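Local atomic coordinates of estrogen receptor (Crassostrea gigas, PDB entry 4N1Y), a protein that belongs to the nuclear hormone receptors and, as an oyster estrogen receptor, probably drives transcription constitutively, without needing a hormone to switch it on. Residues Q12-A17 and L140-A145; L73-W78 and K225-A230. All coordinates share one frame; numbering follows the deposited sequence.

Contact 1. Residues Q12-A17 and L140-A145; sequences QALNKA and LLLLQA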
loop_
_atom_site.group_PDB
_atom_site.type_symbol
_atom_site.label_atom_id
_atom_site.label_comp_id
_atom_site.label_asym_id
_atom_site.label_seq_id
_atom_site.Cartn_x
_atom_site.Cartn_y
_atom_site.Cartn_z
ATOM N N GLN B 12 21.619 5.322 15.056
ATOM C CA GLN B 12 22.836 6.076 14.818
ATOM C C GLN B 12 23.245 5.949 13.365
ATOM O O GLN B 12 23.545 6.946 12.726
ATOM C CB GLN B 12 23.950 5.622 15.747
ATOM C CG GLN B 12 23.685 6.027 17.182
ATOM C CD GLN B 12 24.745 5.523 18.143
ATOM O OE1 GLN B 12 25.399 4.511 17.886
ATOM N NE2 GLN B 12 24.938 6.242 19.248
ATOM N N ALA B 13 23.194 4.733 12.833
ATOM C CA ALA B 13 23.603 4.495 11.455
ATOM C C ALA B 13 22.729 5.316 10.504
ATOM O O ALA B 13 23.237 6.103 9.697
ATOM C CB ALA B 13 23.521 3.005 11.122
ATOM N N LEU B 14 21.417 5.136 10.614
ATOM C CA LEU B 14 20.461 5.888 9.815
ATOM C C LEU B 14 20.600 7.406 9.986
ATOM O O LEU B 14 20.321 8.173 9.063
ATOM C CB LEU B 14 19.040 5.452 10.168
ATOM C CG LEU B 14 18.695 3.999 9.840
ATOM C CD1 LEU B 14 17.226 3.766 10.075
ATOM C CD2 LEU B 14 19.047 3.631 8.396
ATOM N N ASN B 15 20.993 7.846 11.176
ATOM C CA ASN B 15 21.110 9.274 11.400
ATOM C C ASN B 15 22.379 9.891 10.820
ATOM O O ASN B 15 22.343 11.035 10.365
ATOM C CB ASN B 15 21.014 9.575 12.888
ATOM C CG ASN B 15 19.622 9.990 13.293
ATOM O OD1 ASN B 15 19.210 11.130 13.080
ATOM N ND2 ASN B 15 18.867 9.050 13.846
ATOM N N LYS B 16 23.505 9.172 10.836
ATOM C CA LYS B 16 24.701 9.748 10.216
ATOM C C LYS B 16 24.653 9.512 8.704
ATOM O O LYS B 16 25.608 9.800 7.992
ATOM C CB LYS B 16 26.021 9.176 10.793
ATOM C CG LYS B 16 26.004 7.737 11.330
ATOM C CD LYS B 16 27.342 7.327 12.001
ATOM C CE LYS B 16 27.451 5.804 12.241
ATOM N NZ LYS B 16 27.713 4.993 11.014
ATOM N N ALA B 17 23.512 9.064 8.202
ATOM C CA ALA B 17 23.346 8.852 6.775
ATOM C C ALA B 17 22.107 9.589 6.309
ATOM O O ALA B 17 21.610 9.360 5.200
ATOM C CB ALA B 17 23.247 7.379 6.463
ATOM N N LEU B 140 10.815 8.662 11.272
ATOM C CA LEU B 140 10.809 8.740 9.818
ATOM C C LEU B 140 11.979 7.970 9.200
ATOM O O LEU B 140 11.800 7.222 8.229
ATOM C CB LEU B 140 10.859 10.189 9.332
ATOM C CG LEU B 140 11.018 10.145 7.795
ATOM C CD1 LEU B 140 9.683 10.203 7.029
ATOM C CD2 LEU B 140 12.007 11.174 7.274
ATOM N N LEU B 141 13.170 8.162 9.763
ATOM C CA LEU B 141 14.345 7.408 9.352
ATOM C C LEU B 141 14.039 5.903 9.332
ATOM O O LEU B 141 14.374 5.197 8.379
ATOM C CB LEU B 141 15.519 7.713 10.282
ATOM C CG LEU B 141 16.023 9.151 10.127
ATOM C CD1 LEU B 141 17.215 9.449 11.005
ATOM C CD2 LEU B 141 16.374 9.406 8.689
ATOM N N LEU B 142 13.395 5.416 10.383
ATOM C CA LEU B 142 13.062 4.002 10.455
ATOM C C LEU B 142 12.048 3.664 9.382
ATOM O O LEU B 142 12.131 2.636 8.723
ATOM C CB LEU B 142 12.519 3.656 11.841
ATOM C CG LEU B 142 13.605 3.748 12.921
ATOM C CD1 LEU B 142 13.013 3.470 14.296
ATOM C CD2 LEU B 142 14.795 2.808 12.609
ATOM N N LEU B 143 11.119 4.578 9.165
ATOM C CA LEU B 143 10.076 4.363 8.179
ATOM C C LEU B 143 10.629 4.203 6.771
ATOM O O LEU B 143 10.212 3.310 6.044
ATOM C CB LEU B 143 9.104 5.535 8.211
ATOM C CG LEU B 143 8.032 5.427 9.277
ATOM C CD1 LEU B 143 7.324 6.734 9.365
ATOM C CD2 LEU B 143 7.055 4.344 8.882
ATOM N N GLN B 144 11.562 5.060 6.378
ATOM C CA GLN B 144 12.116 4.916 5.053
ATOM C C GLN B 144 12.874 3.590 4.965
ATOM O O GLN B 144 12.746 2.864 3.985
ATOM C CB GLN B 144 12.968 6.123 4.657
ATOM C CG GLN B 144 13.827 6.730 5.709
ATOM C CD GLN B 144 14.424 8.044 5.232
ATOM O OE1 GLN B 144 15.485 8.474 5.690
ATOM N NE2 GLN B 144 13.715 8.709 4.331
ATOM N N ALA B 145 13.645 3.260 5.992
ATOM C CA ALA B 145 14.380 2.001 5.986
ATOM C C ALA B 145 13.387 0.852 5.816
ATOM O O ALA B 145 13.604 -0.092 5.034
ATOM C CB ALA B 145 15.165 1.845 7.239
#
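The flat carboxamide of Asn15 lies with one face against the methyl CD1 of Leu141, which sits almost equally far from its atoms: 3.3 Å from OD1 and 3.4 Å from CG. The two side chains cross at about a right angle, and ND2 is hydrogen-bonded to Leu11 O in the preceding helical turn and to Asp138 OD1 near the start of the partner helix, so the amide plane is held while its face carries an apolar contact. In the predominantly helical ligand-binding domain of nuclear receptors, this is where the N-terminal helix 7-15 packs on helix 137-149. Leu14, one residue earlier, does most of the apolar packing. Its CG lies anti to the carbonyl carbon and chi2 is extended (-173°), which carries CD1 forward to the partner helix, 3.6 Å from Leu142 CD2 and 4.0 Å from Ala145 CB. Leu141 has the same first torsion, and the two bases meet with Leu14 CB 4.2 Å from Leu141 CB. Behind the partner helix surface, Leu142 and Ala145 also pack on helix 159-180, and Leu14 touches Val59. Leu14 CD1 further rests on the backbone, 3.6 Å from Leu141 O.

Contact 2. Residues L73-W78 and K225-A230; sequences LIECCW and KEMLDA
Met227 is folded rather than extended: chi1, chi2 and chi3 all turn the same way (-60°, -64° and -85°), coiling the thioether back so that CB and CE both lie over one face of the Trp78 indole. The methyl end covers the pyrrole part, with Met227 CE 3.3 Å from Trp78 CD1, while Met227 CB makes a CH-pi contact 4.0 Å from the centroid of the five-membered ring. SD, obliquely placed 4.8 Å from that centroid, adds a Met-aromatic contact. Trp78 itself takes the crowded rotamer, CG between the backbone N and the carbonyl carbon, and so presents its benzo rim to Leu228, whose CD2 approaches near the ring plane, 3.7 Å from Trp78 CZ2. The sequence and C-terminal position of helix 222-229 are consistent with the activation helix (helix 12) of estrogen receptors, and residues 225-229 cross residues 73-78 at nearly a right angle. An alanine in place of Trp78 would remove the indole and would probably leave Met227 and Leu228 much less firmly packed against helix 67-89. Beyond the indole, Ile74 CG2 meets Met227 CE at 3.5 Å. Glu75, extended past CG, lays its carboxylate against the methyl of Ala230, with Glu75 CD 3.6 Å from Ala230 CB, and its backbone O accepts a hydrogen bond from Gln231 NE2.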
loop_
_atom_site.group_PDB
_atom_site.type_symbol
_atom_site.label_atom_id
_atom_site.label_comp_id
_atom_site.label_asym_id
_atom_site.label_seq_id
_atom_site.Cartn_x
_atom_site.Cartn_y
_atom_site.Cartn_z
ATOM N N LEU B 73 15.404 -3.936 -4.721
ATOM C CA LEU B 73 14.694 -3.213 -3.676
ATOM C C LEU B 73 14.485 -1.752 -4.063
ATOM O O LEU B 73 13.366 -1.237 -4.036
ATOM C CB LEU B 73 15.468 -3.329 -2.362
ATOM C CG LEU B 73 15.330 -4.743 -1.816
ATOM C CD1 LEU B 73 16.039 -4.886 -0.525
ATOM C CD2 LEU B 73 13.858 -4.990 -1.619
ATOM N N ILE B 74 15.576 -1.113 -4.463
ATOM C CA ILE B 74 15.554 0.254 -4.940
ATOM C C ILE B 74 14.589 0.429 -6.120
ATOM O O ILE B 74 13.788 1.380 -6.148
ATOM C CB ILE B 74 16.960 0.678 -5.389
ATOM C CG1 ILE B 74 17.937 0.552 -4.228
ATOM C CG2 ILE B 74 16.946 2.078 -5.965
ATOM C CD1 ILE B 74 17.736 1.592 -3.183
ATOM N N GLU B 75 14.631 -0.511 -7.065
ATOM C CA GLU B 75 13.766 -0.435 -8.236
ATOM C C GLU B 75 12.294 -0.485 -7.822
ATOM O O GLU B 75 11.456 0.218 -8.386
ATOM C CB GLU B 75 14.073 -1.567 -9.223
ATOM C CG GLU B 75 15.225 -1.262 -10.195
ATOM C CD GLU B 75 15.654 -2.472 -11.012
ATOM O OE1 GLU B 75 15.024 -3.548 -10.880
ATOM O OE2 GLU B 75 16.632 -2.353 -11.780
ATOM N N CYS B 76 11.979 -1.252 -6.788
ATOM C CA CYS B 76 10.590 -1.315 -6.368
ATOM C C CYS B 76 10.119 -0.025 -5.700
ATOM O O CYS B 76 9.065 0.499 -6.058
ATOM C CB CYS B 76 10.359 -2.497 -5.429
ATOM S SG CYS B 76 10.492 -4.130 -6.199
ATOM N N CYS B 77 10.919 0.520 -4.786
ATOM C CA CYS B 77 10.381 1.486 -3.838
ATOM C C CYS B 77 10.913 2.925 -3.957
ATOM O O CYS B 77 10.603 3.760 -3.099
ATOM C CB CYS B 77 10.647 0.989 -2.417
ATOM S SG CYS B 77 12.360 1.275 -1.913
ATOM N N TRP B 78 11.677 3.229 -5.006
ATOM C CA TRP B 78 12.318 4.540 -5.111
ATOM C C TRP B 78 11.297 5.656 -5.059
ATOM O O TRP B 78 11.496 6.650 -4.356
ATOM C CB TRP B 78 13.136 4.654 -6.397
ATOM C CG TRP B 78 12.331 4.463 -7.653
ATOM C CD1 TRP B 78 11.911 3.274 -8.187
ATOM C CD2 TRP B 78 11.878 5.484 -8.550
ATOM N NE1 TRP B 78 11.211 3.494 -9.347
ATOM C CE2 TRP B 78 11.169 4.842 -9.589
ATOM C CE3 TRP B 78 11.981 6.879 -8.564
ATOM C CZ2 TRP B 78 10.570 5.548 -10.631
ATOM C CZ3 TRP B 78 11.384 7.576 -9.603
ATOM C CH2 TRP B 78 10.695 6.909 -10.622
ATOM N N LYS B 225 15.429 7.478 -15.846
ATOM C CA LYS B 225 14.937 6.749 -16.987
ATOM C C LYS B 225 15.157 5.223 -16.838
ATOM O O LYS B 225 14.299 4.437 -17.242
ATOM C CB LYS B 225 15.572 7.331 -18.241
ATOM C CG LYS B 225 15.282 6.623 -19.518
ATOM C CD LYS B 225 16.281 7.113 -20.556
ATOM C CE LYS B 225 16.343 8.642 -20.558
ATOM N NZ LYS B 225 17.370 9.182 -21.494
ATOM N N GLU B 226 16.270 4.789 -16.242
ATOM C CA GLU B 226 16.465 3.342 -16.048
ATOM C C GLU B 226 15.461 2.848 -15.010
ATOM O O GLU B 226 14.946 1.731 -15.111
ATOM C CB GLU B 226 17.891 2.958 -15.604
ATOM C CG GLU B 226 19.055 3.497 -16.441
ATOM C CD GLU B 226 20.431 3.202 -15.820
ATOM O OE1 GLU B 226 20.540 3.283 -14.579
ATOM O OE2 GLU B 226 21.421 2.985 -16.566
ATOM N N MET B 227 15.203 3.661 -13.992
ATOM C CA MET B 227 14.243 3.272 -12.971
ATOM C C MET B 227 12.861 3.052 -13.562
ATOM O O MET B 227 12.142 2.137 -13.159
ATOM C CB MET B 227 14.177 4.319 -11.864
ATOM C CG MET B 227 15.508 4.488 -11.203
ATOM S SD MET B 227 15.997 2.962 -10.381
ATOM C CE MET B 227 15.172 3.143 -8.816
ATOM N N LEU B 228 12.502 3.871 -14.541
ATOM C CA LEU B 228 11.177 3.771 -15.127
ATOM C C LEU B 228 11.093 2.518 -15.986
ATOM O O LEU B 228 10.077 1.821 -15.982
ATOM C CB LEU B 228 10.864 5.025 -15.939
ATOM C CG LEU B 228 10.616 6.241 -15.045
ATOM C CD1 LEU B 228 10.422 7.498 -15.863
ATOM C CD2 LEU B 228 9.435 6.014 -14.114
ATOM N N ASP B 229 12.180 2.215 -16.689
ATOM C CA ASP B 229 12.194 1.082 -17.610
ATOM C C ASP B 229 12.404 -0.259 -16.910
ATOM O O ASP B 229 12.339 -1.309 -17.545
ATOM C CB ASP B 229 13.282 1.285 -18.672
ATOM C CG ASP B 229 12.970 2.438 -19.626
ATOM O OD1 ASP B 229 11.782 2.790 -19.795
ATOM O OD2 ASP B 229 13.920 3.003 -20.208
ATOM N N ALA B 230 12.629 -0.211 -15.603
ATOM C CA ALA B 230 12.740 -1.401 -14.758
ATOM C C ALA B 230 11.379 -2.039 -14.487
ATOM O O ALA B 230 11.303 -3.177 -14.031
ATOM C CB ALA B 230 13.442 -1.070 -13.452
#

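Overall arrangement
From the N terminus the chain passes through helix 7-15, then helix 67-89, then helix 137-149 and finally helix 222-229. Contact 1 joins the first and third of these, closing a loop of 122 residues; contact 2 joins the second and fourth across 146. Their segments alternate, so the two closures cross and neither nests inside the other. Their centres lie 21 Å apart and their nearest atoms about 6 Å, without touching. Helix 67-89 and helix 137-149 connect them directly, since Leu73, Ile74 and Cys77 pack on Leu148 while Gln144 packs on Leu81 and Leu84. Helix 34-56 borders both, through Trp55 at contact 1 and Leu49 at contact 2. Both chain ends are thereby tied to the helical body.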